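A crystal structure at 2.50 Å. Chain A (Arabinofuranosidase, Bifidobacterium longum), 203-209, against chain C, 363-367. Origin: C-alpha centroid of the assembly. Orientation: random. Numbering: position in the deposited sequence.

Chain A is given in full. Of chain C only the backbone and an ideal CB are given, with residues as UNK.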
# COMPACT_ATOMS: atom_id res chain seq x y z
N GLU A 203 -25.51 -20.47 8.67
CA GLU A 203 -26.14 -19.15 8.70
C GLU A 203 -25.10 -18.03 8.71
O GLU A 203 -24.01 -18.20 9.27
CB GLU A 203 -27.09 -19.03 9.90
CG GLU A 203 -26.40 -18.87 11.27
CD GLU A 203 -25.94 -20.18 11.91
OE1 GLU A 203 -25.84 -21.22 11.22
OE2 GLU A 203 -25.65 -20.16 13.13
N PRO A 204 -25.43 -16.88 8.09
CA PRO A 204 -24.57 -15.70 8.21
C PRO A 204 -24.50 -15.27 9.67
O PRO A 204 -25.51 -15.32 10.38
CB PRO A 204 -25.30 -14.64 7.38
CG PRO A 204 -26.15 -15.41 6.43
CD PRO A 204 -26.58 -16.62 7.20
N MET A 205 -23.31 -14.88 10.11
CA MET A 205 -23.07 -14.56 11.52
C MET A 205 -23.71 -13.23 11.94
O MET A 205 -23.86 -12.96 13.13
CB MET A 205 -21.56 -14.55 11.81
CG MET A 205 -20.90 -15.92 11.70
SD MET A 205 -19.09 -15.91 11.78
CE MET A 205 -18.79 -14.94 13.25
N ASP A 206 -24.08 -12.42 10.94
CA ASP A 206 -24.74 -11.12 11.14
C ASP A 206 -23.96 -10.16 12.05
O ASP A 206 -24.53 -9.55 12.96
CB ASP A 206 -26.19 -11.29 11.62
CG ASP A 206 -27.13 -11.69 10.50
OD1 ASP A 206 -27.09 -11.05 9.42
OD2 ASP A 206 -27.90 -12.65 10.70
N ILE A 207 -22.67 -10.03 11.79
CA ILE A 207 -21.86 -9.05 12.49
C ILE A 207 -22.14 -7.69 11.86
O ILE A 207 -21.87 -7.47 10.68
CB ILE A 207 -20.36 -9.42 12.50
CG1 ILE A 207 -20.15 -10.69 13.33
CG2 ILE A 207 -19.52 -8.26 13.06
CD1 ILE A 207 -18.74 -11.22 13.33
N LYS A 208 -22.70 -6.79 12.67
CA LYS A 208 -23.17 -5.50 12.21
C LYS A 208 -22.16 -4.39 12.47
O LYS A 208 -21.94 -3.53 11.62
CB LYS A 208 -24.50 -5.17 12.89
CG LYS A 208 -25.43 -4.27 12.10
CD LYS A 208 -26.74 -4.09 12.84
CE LYS A 208 -27.84 -3.62 11.90
NZ LYS A 208 -29.20 -3.99 12.42
N MET A 209 -21.54 -4.42 13.65
CA MET A 209 -20.61 -3.38 14.08
C MET A 209 -19.15 -3.80 13.87
O MET A 209 -18.72 -4.84 14.38
CB MET A 209 -20.86 -3.02 15.54
CG MET A 209 -20.37 -1.64 15.94
SD MET A 209 -20.96 -1.22 17.59
CE MET A 209 -20.08 0.30 17.91
N UNK C 363 -25.59 -7.45 10.14
CA UNK C 363 -25.51 -7.42 8.68
C UNK C 363 -26.61 -6.56 8.07
O UNK C 363 -26.37 -5.41 7.71
CB UNK C 363 -25.59 -8.84 8.12
N UNK C 364 -27.80 -7.15 7.97
CA UNK C 364 -29.04 -6.52 7.45
C UNK C 364 -29.51 -6.91 6.04
O UNK C 364 -30.68 -6.71 5.70
CB UNK C 364 -28.85 -5.00 7.46
N UNK C 365 -28.62 -7.49 5.23
CA UNK C 365 -29.01 -8.07 3.94
C UNK C 365 -28.51 -9.52 3.82
O UNK C 365 -27.30 -9.78 3.81
CB UNK C 365 -28.46 -7.22 2.79
N UNK C 366 -29.46 -10.44 3.71
CA UNK C 366 -29.18 -11.87 3.73
C UNK C 366 -29.26 -12.51 2.35
O UNK C 366 -28.77 -13.63 2.15
CB UNK C 366 -30.15 -12.57 4.68
N UNK C 367 -29.88 -11.81 1.41
CA UNK C 367 -30.11 -12.31 0.06
C UNK C 367 -28.81 -12.45 -0.73
O UNK C 367 -27.90 -11.63 -0.57
CB UNK C 367 -31.07 -11.38 -0.68

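Position 363 lies closest to chain A: its CA is 4.5 Å from the CA of A:Asp206. Its CA-to-CB bond runs sideways, yet the ideal CB would sit only 3.0 Å from OD1 of A:Asp206, too short for a carbon against a carboxylate oxygen. The backbone is hemmed in as well, with N at 363 lying 3.7 Å from both the O of A:Asp206 and the CA of A:Lys208, and 3.8 Å from the O of A:Ile207. With the carboxylate where it is, any CB placed ideally would clash, so the visible evidence favours a residue without one. The deposited residue is C:Gly363. Its bare backbone packs along chain A from A:Asp206 to A:Lys208, and 76 Å² of it is covered, the largest area for any residue of the two stretches. Although its N is near two carbonyl oxygens, no hydrogen bond crosses here.

Position 364 has phi/psi of 105/-18. A positive phi is most easily adopted by glycine, so backbone angles alone would suggest that residue. The CB, however, has room: it points sideways, and its nearest chain A atom is CE of A:Lys208 at 4.8 Å. That lysine is extended, all four chi angles being t, and it offers a methylene chain ending in an amine. An aliphatic chain could lie near the methylenes, while an acidic or polar group could seek the amine. The deposited residue is C:Leu364, which accepts the unusual phi. With chi1 t and chi2 p, it brings CD1 to 4.2 Å from NZ of A:Lys208, a loose contact; 24 Å² of the leucine as a whole is covered, and the charge of the amine is left unpaired by this residue.

At 365 the CA-to-CB bond points away, and no atom of the chain A stretch comes within 5.5 Å of the ideal CB. Chain A therefore sets little preference, and many side chains would fit. C:His365 occupies the position and makes no contact across the stretches; its ND1 is hydrogen-bonded elsewhere in the structure.

Position 366 starts further off, its CA 7.4 Å from the CA of A:Pro204 and its ideal CB 5.2 Å from the CG of A:Pro204. The bond is sideways, so a short side chain would leave a gap, whereas a longer one could reach back past the proline ring to the carboxylate of A:Asp206. Arginine, lysine, histidine or a polar amide would all be reasonable. The deposited residue is C:His366. With chi1 at -70° and chi2 at -116°, its ring end comes nearer than its CB: ND1 lies 4.1 Å from CG of A:Pro204, and the ring edge meets the carboxylate, CE1 being 2.9 Å from OD2 of A:Asp206. NE2 is also 2.9 Å from OD1 of A:Asp206, but the angle is poor, and proximity here does not amount to a hydrogen bond.

Position 367 is out of reach, so chain A gives no basis for choosing; the side chain of C:Glu367 makes no contact with chain A.

Chain C 363-367: GLHHE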
# COMPACT_ATOMS: atom_id res chain seq x y z
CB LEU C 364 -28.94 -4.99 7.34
CG LEU C 364 -30.26 -4.20 7.25
CD1 LEU C 364 -31.01 -4.19 8.59
CD2 LEU C 364 -30.01 -2.77 6.78
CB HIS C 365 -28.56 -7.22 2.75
CG HIS C 365 -29.28 -5.91 2.64
ND1 HIS C 365 -28.66 -4.70 2.84
CD2 HIS C 365 -30.58 -5.63 2.37
CE1 HIS C 365 -29.54 -3.73 2.69
NE2 HIS C 365 -30.71 -4.26 2.41
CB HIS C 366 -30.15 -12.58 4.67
CG HIS C 366 -29.92 -12.28 6.12
ND1 HIS C 366 -29.55 -13.25 7.03
CD2 HIS C 366 -30.01 -11.13 6.82
CE1 HIS C 366 -29.42 -12.71 8.22
NE2 HIS C 366 -29.69 -11.42 8.12
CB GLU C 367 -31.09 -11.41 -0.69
CG GLU C 367 -32.52 -11.46 -0.17
CD GLU C 367 -33.18 -12.82 -0.41
OE1 GLU C 367 -33.53 -13.12 -1.57
OE2 GLU C 367 -33.34 -13.58 0.57
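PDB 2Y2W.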